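Local structure of ferritin (Ulva pertusa, 3VNX) at the interface of chains A and B. The protein stores iron inside a hollow shell of 24 copies, oxidising iron(II) to iron(III) with its ferroxidase activity. Sequence-based numbering; all coordinates share one arbitrary frame. Chains: chain A/B, ferritin.

Contacts 1 and 2 are neighbouring patches of one two-fold symmetric interface between the four-helix bundles of chains A and B, their C-alpha centres about 11 Å apart. Both use helix 38-66 and the extended loop between helices 73-99 and 123-151, antiparallel to its copy. A:Tyr56, B:Leu106, B:Lys107 and B:Pro108 of contact 1 recur in contact 2 as B:Tyr56, A:Leu106, A:Lys107 and A:Pro108. Contact 1 lies farther along the loops, where residues 106-108 of chain B meet residues 110-112 and 114 of chain A; contact 2 holds the symmetric centre at A:Leu109 and B:Leu109. Together they join two subunits into the ferritin dimer of the 24-mer shell.

Contact 1: the interface of chains A and B. Residues chain A 56, 110-112, 114; chain B 106-108.
The phenol hydroxyl OH of A:Tyr56 gives a hydrogen bond of 2.7 Å to the backbone O of B:Lys107, and water 1 holds the same hydroxyl from another direction. The donor lies in the plane of the lysine carbonyl, with a C=O...OH angle of 146°. Water 1 also meets the backbone N of B:Lys107, so the hydroxyl is tied directly to the carbonyl of this residue and through water to its amide. This is the two-fold subunit interface of a ferritin four-helix bundle: the tyrosine projects from helix 38-66 onto the long loop of the partner. CG stands anti to the backbone N (chi1 -154°), which directs the ring away from its helix and brings the hydroxyl end up to that loop. The ring meets B:Lys107 O at its edge, while the methyl CD1 of B:Leu106 sits over one face, 4.0 Å above the plane and displaced toward the rim. The other methyl, CD2, lies near the hydroxyl end, so the two branches of the leucine span the outer part of the phenol. On the same leucine, CB packs against the proline ring of A:Pro112, 3.7 Å from CD, and the two side chains cross at about a right angle. A:Met114 comes to this leucine with its sulfur: its chain bends at chi2 and chi3 and brings SD 4.0 Å from B:Leu106 CB. The backbone N of B:Leu106 also points at SD, but at 3.6 Å this is a weak hydrogen bond. The carbonyl O of B:Leu106 is linked to A:Pro112 O through water 2, which lies 2.9 Å from the leucine oxygen and bridges two carbonyls that cannot bond to each other. The methyl CB of A:Ala111 sits against B:Leu106 O and, roughly at right angles to that contact, touches the proline ring of B:Pro108, 3.9 Å from its CD.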
loop_
_atom_site.group_PDB
_atom_site.type_symbol
_atom_site.label_atom_id
_atom_site.label_comp_id
_atom_site.label_asym_id
_atom_site.label_seq_id
_atom_site.Cartn_x
_atom_site.Cartn_y
_atom_site.Cartn_z
ATOM N N TYR A 56 -42.169 2.210 29.206
ATOM C CA TYR A 56 -43.421 2.422 28.477
ATOM C C TYR A 56 -43.816 3.901 28.554
ATOM O O TYR A 56 -44.240 4.513 27.565
ATOM C CB TYR A 56 -44.501 1.540 29.096
ATOM C CG TYR A 56 -45.663 1.115 28.205
ATOM C CD1 TYR A 56 -45.450 0.565 26.949
ATOM C CD2 TYR A 56 -46.977 1.210 28.666
ATOM C CE1 TYR A 56 -46.525 0.145 26.160
ATOM C CE2 TYR A 56 -48.054 0.803 27.890
ATOM C CZ TYR A 56 -47.828 0.266 26.643
ATOM O OH TYR A 56 -48.903 -0.139 25.876
ATOM N N ALA A 110 -49.746 -0.579 33.202
ATOM C CA ALA A 110 -50.819 0.403 33.092
ATOM C C ALA A 110 -50.598 1.334 31.895
ATOM O O ALA A 110 -49.453 1.618 31.514
ATOM C CB ALA A 110 -50.925 1.212 34.379
ATOM N N ALA A 111 -51.693 1.813 31.314
ATOM C CA ALA A 111 -51.627 2.829 30.268
ATOM C C ALA A 111 -50.943 4.061 30.820
ATOM O O ALA A 111 -51.330 4.551 31.884
ATOM C CB ALA A 111 -53.008 3.182 29.811
ATOM N N PRO A 112 -49.912 4.565 30.113
ATOM C CA PRO A 112 -49.206 5.782 30.545
ATOM C C PRO A 112 -49.976 7.021 30.132
ATOM O O PRO A 112 -50.862 6.927 29.283
ATOM C CB PRO A 112 -47.901 5.724 29.755
ATOM C CG PRO A 112 -48.283 5.006 28.483
ATOM C CD PRO A 112 -49.329 3.989 28.883
ATOM N N MET A 114 -50.499 10.355 28.057
ATOM C CA MET A 114 -50.072 10.669 26.694
ATOM C C MET A 114 -49.913 12.170 26.456
ATOM O O MET A 114 -49.327 12.596 25.453
ATOM C CB MET A 114 -51.063 10.100 25.669
ATOM C CG MET A 114 -51.461 8.638 25.915
ATOM S SD MET A 114 -50.095 7.444 25.948
ATOM C CE MET A 114 -49.259 7.845 24.428
ATOM N N LEU B 106 -51.408 4.667 24.151
ATOM C CA LEU B 106 -50.840 3.415 24.618
ATOM C C LEU B 106 -51.760 2.823 25.667
ATOM O O LEU B 106 -52.196 3.507 26.596
ATOM C CB LEU B 106 -49.431 3.623 25.193
ATOM C CG LEU B 106 -48.298 3.760 24.175
ATOM C CD1 LEU B 106 -46.954 3.908 24.871
ATOM C CD2 LEU B 106 -48.294 2.561 23.228
ATOM N N LYS B 107 -52.037 1.538 25.514
ATOM C CA LYS B 107 -53.025 0.863 26.334
ATOM C C LYS B 107 -52.362 -0.061 27.353
ATOM O O LYS B 107 -51.147 -0.243 27.336
ATOM C CB LYS B 107 -53.975 0.098 25.422
ATOM C CG LYS B 107 -54.689 1.001 24.427
ATOM C CD LYS B 107 -55.599 0.197 23.504
ATOM C CE LYS B 107 -56.701 1.070 22.905
ATOM N NZ LYS B 107 -57.517 0.314 21.907
ATOM N N PRO B 108 -53.150 -0.613 28.278
ATOM C CA PRO B 108 -52.549 -1.512 29.270
ATOM C C PRO B 108 -52.013 -2.799 28.641
ATOM O O PRO B 108 -52.521 -3.275 27.624
ATOM C CB PRO B 108 -53.721 -1.840 30.206
ATOM C CG PRO B 108 -54.646 -0.688 30.066
ATOM C CD PRO B 108 -54.538 -0.255 28.618
HETATM O O HOH W 1 -50.610 -0.286 23.622
HETATM O O HOH W 2 -52.907 6.028 27.798
#

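Contact 2: the interface of chains A and B. Residues chain A 49, 52, 106-109; chain B 56, 109.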
loop_
_atom_site.group_PDB
_atom_site.type_symbol
_atom_site.label_atom_id
_atom_site.label_comp_id
_atom_site.label_asym_id
_atom_site.label_seq_id
_atom_site.Cartn_x
_atom_site.Cartn_y
_atom_site.Cartn_z
ATOM N N ASN A 49 -40.673 -4.927 36.786
ATOM C CA ASN A 49 -41.910 -4.261 36.393
ATOM C C ASN A 49 -41.785 -2.745 36.424
ATOM O O ASN A 49 -42.414 -2.045 35.630
ATOM C CB ASN A 49 -43.089 -4.716 37.269
ATOM C CG ASN A 49 -44.398 -3.998 36.920
ATOM O OD1 ASN A 49 -44.923 -3.216 37.719
ATOM N ND2 ASN A 49 -44.924 -4.259 35.721
ATOM N N TYR A 52 -39.724 -1.767 33.356
ATOM C CA TYR A 52 -40.608 -1.998 32.220
ATOM C C TYR A 52 -41.694 -0.921 32.121
ATOM O O TYR A 52 -41.977 -0.444 31.025
ATOM C CB TYR A 52 -41.202 -3.409 32.237
ATOM C CG TYR A 52 -40.961 -4.184 30.952
ATOM C CD1 TYR A 52 -41.334 -3.650 29.720
ATOM C CD2 TYR A 52 -40.365 -5.450 30.970
ATOM C CE1 TYR A 52 -41.114 -4.345 28.531
ATOM C CE2 TYR A 52 -40.148 -6.168 29.786
ATOM C CZ TYR A 52 -40.526 -5.605 28.565
ATOM O OH TYR A 52 -40.328 -6.288 27.374
ATOM N N LEU A 106 -43.643 -11.494 34.800
ATOM C CA LEU A 106 -43.939 -10.222 34.165
ATOM C C LEU A 106 -45.340 -9.797 34.556
ATOM O O LEU A 106 -46.290 -10.581 34.486
ATOM C CB LEU A 106 -43.813 -10.320 32.637
ATOM C CG LEU A 106 -42.392 -10.273 32.072
ATOM C CD1 LEU A 106 -42.408 -10.327 30.553
ATOM C CD2 LEU A 106 -41.669 -9.023 32.568
ATOM N N LYS A 107 -45.459 -8.541 34.954
ATOM C CA LYS A 107 -46.694 -8.025 35.513
ATOM C C LYS A 107 -47.408 -7.106 34.525
ATOM O O LYS A 107 -46.878 -6.798 33.460
ATOM C CB LYS A 107 -46.376 -7.306 36.817
ATOM C CG LYS A 107 -45.708 -8.212 37.840
ATOM C CD LYS A 107 -45.367 -7.449 39.116
ATOM C CE LYS A 107 -45.226 -8.391 40.311
ATOM N NZ LYS A 107 -44.771 -7.661 41.534
ATOM N N PRO A 108 -48.636 -6.698 34.851
ATOM C CA PRO A 108 -49.351 -5.807 33.929
ATOM C C PRO A 108 -48.687 -4.433 33.814
ATOM O O PRO A 108 -48.052 -3.949 34.752
ATOM C CB PRO A 108 -50.734 -5.663 34.578
ATOM C CG PRO A 108 -50.897 -6.892 35.393
ATOM C CD PRO A 108 -49.512 -7.218 35.915
ATOM N N LEU A 109 -48.836 -3.811 32.655
ATOM C CA LEU A 109 -48.388 -2.444 32.479
ATOM C C LEU A 109 -49.608 -1.564 32.313
ATOM O O LEU A 109 -50.423 -1.789 31.406
ATOM C CB LEU A 109 -47.490 -2.319 31.248
ATOM C CG LEU A 109 -46.201 -3.151 31.198
ATOM C CD1 LEU A 109 -45.261 -2.550 30.166
ATOM C CD2 LEU A 109 -45.522 -3.211 32.558
ATOM N N TYR B 56 -44.351 -8.424 24.455
ATOM C CA TYR B 56 -44.229 -8.718 25.884
ATOM C C TYR B 56 -44.318 -10.231 26.108
ATOM O O TYR B 56 -43.558 -10.819 26.888
ATOM C CB TYR B 56 -45.347 -7.993 26.628
ATOM C CG TYR B 56 -45.106 -7.635 28.090
ATOM C CD1 TYR B 56 -43.948 -6.986 28.496
ATOM C CD2 TYR B 56 -46.083 -7.894 29.051
ATOM C CE1 TYR B 56 -43.759 -6.630 29.835
ATOM C CE2 TYR B 56 -45.906 -7.552 30.385
ATOM C CZ TYR B 56 -44.750 -6.915 30.774
ATOM O OH TYR B 56 -44.579 -6.575 32.103
ATOM N N LEU B 109 -50.979 -3.358 29.251
ATOM C CA LEU B 109 -50.484 -4.657 28.842
ATOM C C LEU B 109 -50.781 -5.647 29.949
ATOM O O LEU B 109 -50.353 -5.450 31.096
ATOM C CB LEU B 109 -48.979 -4.610 28.583
ATOM C CG LEU B 109 -48.454 -3.648 27.508
ATOM C CD1 LEU B 109 -47.058 -4.081 27.091
ATOM C CD2 LEU B 109 -49.376 -3.605 26.298
HETATM O O HOH W 3 -43.332 -6.462 34.642
#
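B:Tyr56 enters the chain A surface between A:Tyr52 on helix 38-66 and the loop residues A:Leu106 to A:Leu109. From CB the side chain leaves helix 38-66 of chain B, and the ring leads one edge toward A:Tyr52. Ring atom CD1 comes 3.7 Å from A:Tyr52 CZ. Next along this edge, CE1 stands over the centre of the A:Tyr52 ring, 3.5 Å above its plane; the planes meet at 90° in an edge-to-face stack, and the two side chains slide past each other in opposite directions. Over one face of B:Tyr56 lies the methyl CD1 of A:Leu106, and over the opposite face CD1 of its own chain's B:Leu109, both offset toward the rim, so the ring is sandwiched between two leucines. On the other edge, CE2 passes 3.3 Å from A:Lys107 O. CZ has A:Leu106 CB and A:Leu109 CG nearby. At the tip OH donates to A:Lys107 O, as its twin does in contact 1, and comes 3.5 Å from the methyl CD2 of A:Leu109. Water 3 also meets this hydroxyl and connects it to A:Asn49 ND2 and the backbone N of A:Lys107. A:Asn49 ND2 also donates to A:Pro108 O at 3.3 Å, a long bond from well above the carbonyl plane that probably helps to hold the loop against helix 38-66 of its own chain. At the centre, A:Leu109 and B:Leu109 form an antiparallel beta bridge: each backbone N gives a 2.7 Å hydrogen bond to the other's O, on a lone pair. Their side chains, with CG beside the backbone N (chi1 -60°), lie together on one side of the bridge, CB to CB at 3.8 Å and CD1 to CD1 at 3.9 Å. By joining loop to loop and setting a tyrosine of one bundle into the other, the site holds the two subunits together as a pair in the iron-storage shell.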